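Local coordinates for protein ceramide very long chain fatty acid hydroxylase SCS7 (Saccharomyces cerevisiae, PDB 4ZR1) that hydroxylates sphingolipid-associated very long chain fatty acids, postulated to act at C-2 of those in dihydroceramides and phytoceramides, at residues A[192-195]-A[196-200]. Numbering follows the deposited sequence.
Sequences TLFV and ILCAP. With TRD (tridecane), chain L.
The third transmembrane helix, 191-208, carries F194 and C198 one turn apart on the same side, where they line two neighbouring tridecane sites. CB of C198 sits over one face of the F194 ring, displaced toward the rim, 3.9 Å from the centroid, a CH-pi contact. The sulfur is set more obliquely, with SG 4.5 Å from the same centroid and nearest to CZ and CE2. CG of F194 is anti to the backbone N (chi1 174°), which carries the ring along the helix to lie beside C198. SG of C198 is likewise anti to its N (chi1 -175°) and reaches C12 of one tridecane at 3.5 Å. CB of A199 touches the same tridecane at C9, 3.8 Å away. The F194 ring touches a second tridecane. This is i to i+4 packing within a helix, and the backbone follows suit. C198 N donates to F194 O at 2.8 Å. A199 N bonds V195 O at 3.0 Å. L197 N makes only weak bonds, to L193 O and F194 O. The helix kinks at P200, whose N has no bond to the preceding turn. On another side, L193 CD2 meets I196 CD1 at 4.2 Å. Helix 211-236 packs against the aromatic side: Y225 stacks on the F194 ring, and F218 touches C198. With an alanine at F194, C198 CB would probably lose the ring face it rests on and Y225 its stacking partner, opening a gap beside the lipid sites. L193 also touches a bound octyl glucoside.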
ATOM      1  N   THR A 192       4.553  13.846  -1.051  1.00 67.29           N
ATOM      2  CA  THR A 192       3.545  14.724  -0.467  1.00 71.61           C
ATOM      3  C   THR A 192       2.746  14.000   0.617  1.00 71.91           C
ATOM      4  O   THR A 192       2.576  14.521   1.720  1.00 71.05           O
ATOM      5  CB  THR A 192       2.586  15.268  -1.542  1.00 74.46           C
ATOM      6  OG1 THR A 192       3.331  16.027  -2.504  1.00 81.20           O
ATOM      7  CG2 THR A 192       1.548  16.165  -0.918  1.00 75.37           C
ATOM      8  N   LEU A 193       2.263  12.797   0.326  1.00 71.77           N
ATOM      9  CA  LEU A 193       1.554  12.053   1.363  1.00 70.26           C
ATOM     10  C   LEU A 193       2.502  11.495   2.414  1.00 74.53           C
ATOM     11  O   LEU A 193       2.151  11.455   3.595  1.00 75.25           O
ATOM     12  CB  LEU A 193       0.725  10.902   0.789  1.00 74.10           C
ATOM     13  CG  LEU A 193      -0.488  11.221  -0.082  1.00 84.66           C
ATOM     14  CD1 LEU A 193      -1.245   9.934  -0.409  1.00 94.48           C
ATOM     15  CD2 LEU A 193      -1.401  12.258   0.554  1.00 85.32           C
ATOM     16  N   PHE A 194       3.691  11.050   2.000  1.00 70.38           N
ATOM     17  CA  PHE A 194       4.607  10.446   2.960  1.00 62.27           C
ATOM     18  C   PHE A 194       4.977  11.432   4.077  1.00 66.54           C
ATOM     19  O   PHE A 194       5.032  11.065   5.254  1.00 66.82           O
ATOM     20  CB  PHE A 194       5.872   9.931   2.283  1.00 62.75           C
ATOM     21  CG  PHE A 194       6.890   9.424   3.266  1.00 68.05           C
ATOM     22  CD1 PHE A 194       6.718   8.189   3.879  1.00 62.24           C
ATOM     23  CD2 PHE A 194       7.983  10.199   3.623  1.00 67.33           C
ATOM     24  CE1 PHE A 194       7.620   7.732   4.818  1.00 61.60           C
ATOM     25  CE2 PHE A 194       8.898   9.741   4.562  1.00 70.27           C
ATOM     26  CZ  PHE A 194       8.713   8.510   5.162  1.00 64.51           C
ATOM     27  N   VAL A 195       5.209  12.684   3.699  1.00 64.42           N
ATOM     28  CA  VAL A 195       5.564  13.737   4.643  1.00 65.58           C
ATOM     29  C   VAL A 195       4.502  13.943   5.734  1.00 71.23           C
ATOM     30  O   VAL A 195       4.829  14.085   6.913  1.00 70.06           O
ATOM     31  CB  VAL A 195       5.806  15.056   3.893  1.00 64.87           C
ATOM     32  CG1 VAL A 195       5.952  16.214   4.863  1.00 70.97           C
ATOM     33  CG2 VAL A 195       7.031  14.925   2.988  1.00 58.86           C
ATOM     34  N   ILE A 196       3.235  13.950   5.334  1.00 74.15           N
ATOM     35  CA  ILE A 196       2.117  14.062   6.271  1.00 78.36           C
ATOM     36  C   ILE A 196       2.089  12.930   7.306  1.00 77.77           C
ATOM     37  O   ILE A 196       1.743  13.155   8.465  1.00 79.02           O
ATOM     38  CB  ILE A 196       0.768  14.049   5.528  1.00 70.73           C
ATOM     39  CG1 ILE A 196       0.672  15.190   4.527  1.00 70.24           C
ATOM     40  CG2 ILE A 196      -0.376  14.118   6.494  1.00 67.02           C
ATOM     41  CD1 ILE A 196      -0.528  15.038   3.589  1.00 66.67           C
ATOM     42  N   LEU A 197       2.437  11.716   6.882  1.00 77.43           N
ATOM     43  CA  LEU A 197       2.374  10.536   7.756  1.00 75.25           C
ATOM     44  C   LEU A 197       3.622  10.412   8.613  1.00 77.28           C
ATOM     45  O   LEU A 197       3.565  10.011   9.771  1.00 78.97           O
ATOM     46  CB  LEU A 197       2.204   9.266   6.927  1.00 73.09           C
ATOM     47  CG  LEU A 197       0.960   9.170   6.051  1.00 81.62           C
ATOM     48  CD1 LEU A 197       1.122   8.040   5.060  1.00 83.43           C
ATOM     49  CD2 LEU A 197      -0.266   8.933   6.912  1.00 75.93           C
ATOM     50  N   CYS A 198       4.754  10.757   8.018  1.00 75.02           N
ATOM     51  CA  CYS A 198       6.036  10.635   8.678  1.00 77.97           C
ATOM     52  C   CYS A 198       6.216  11.679   9.767  1.00 81.62           C
ATOM     53  O   CYS A 198       6.850  11.415  10.785  1.00 84.49           O
ATOM     54  CB  CYS A 198       7.159  10.756   7.649  1.00 85.27           C
ATOM     55  SG  CYS A 198       8.777  10.468   8.328  1.00 74.15           S
ATOM     56  N   ALA A 199       5.655  12.865   9.543  1.00 86.82           N
ATOM     57  CA  ALA A 199       5.893  14.013  10.415  1.00 76.83           C
ATOM     58  C   ALA A 199       5.609  13.726  11.896  1.00 77.20           C
ATOM     59  O   ALA A 199       6.437  14.061  12.745  1.00 81.37           O
ATOM     60  CB  ALA A 199       5.087  15.201   9.937  1.00 73.16           C
ATOM     61  N   PRO A 200       4.463  13.097  12.219  1.00 74.48           N
ATOM     62  CA  PRO A 200       4.287  12.757  13.641  1.00 79.07           C
ATOM     63  C   PRO A 200       5.298  11.743  14.189  1.00 80.70           C
ATOM     64  O   PRO A 200       5.608  11.788  15.380  1.00 86.54           O
ATOM     65  CB  PRO A 200       2.863  12.178  13.698  1.00 78.36           C
ATOM     66  CG  PRO A 200       2.506  11.844  12.298  1.00 77.90           C
ATOM     67  CD  PRO A 200       3.235  12.838  11.445  1.00 75.49           C
TER
HETATM   68  C1  TRD L 410       7.347  23.084  14.490  1.00108.96           C
HETATM   69  C2  TRD L 410       8.565  22.600  13.730  1.00111.55           C
HETATM   70  C3  TRD L 410       8.908  21.186  14.153  1.00114.22           C
HETATM   71  C4  TRD L 410      10.128  20.703  13.395  1.00113.89           C
HETATM   72  C5  TRD L 410       9.805  19.406  12.683  1.00113.07           C
HETATM   73  C6  TRD L 410       8.593  19.618  11.803  1.00115.35           C
HETATM   74  C7  TRD L 410       8.110  18.296  11.242  1.00113.07           C
HETATM   75  C8  TRD L 410       9.176  17.705  10.343  1.00104.14           C
HETATM   76  C9  TRD L 410       8.542  16.745   9.355  1.00 91.36           C
HETATM   77  C10 TRD L 410       9.632  15.873   8.777  1.00 82.72           C
HETATM   78  C11 TRD L 410       9.061  14.940   7.739  1.00 77.45           C
HETATM   79  C12 TRD L 410       9.923  13.699   7.663  1.00 84.23           C
HETATM   80  C13 TRD L 410      11.298  14.042   7.126  1.00 90.34           C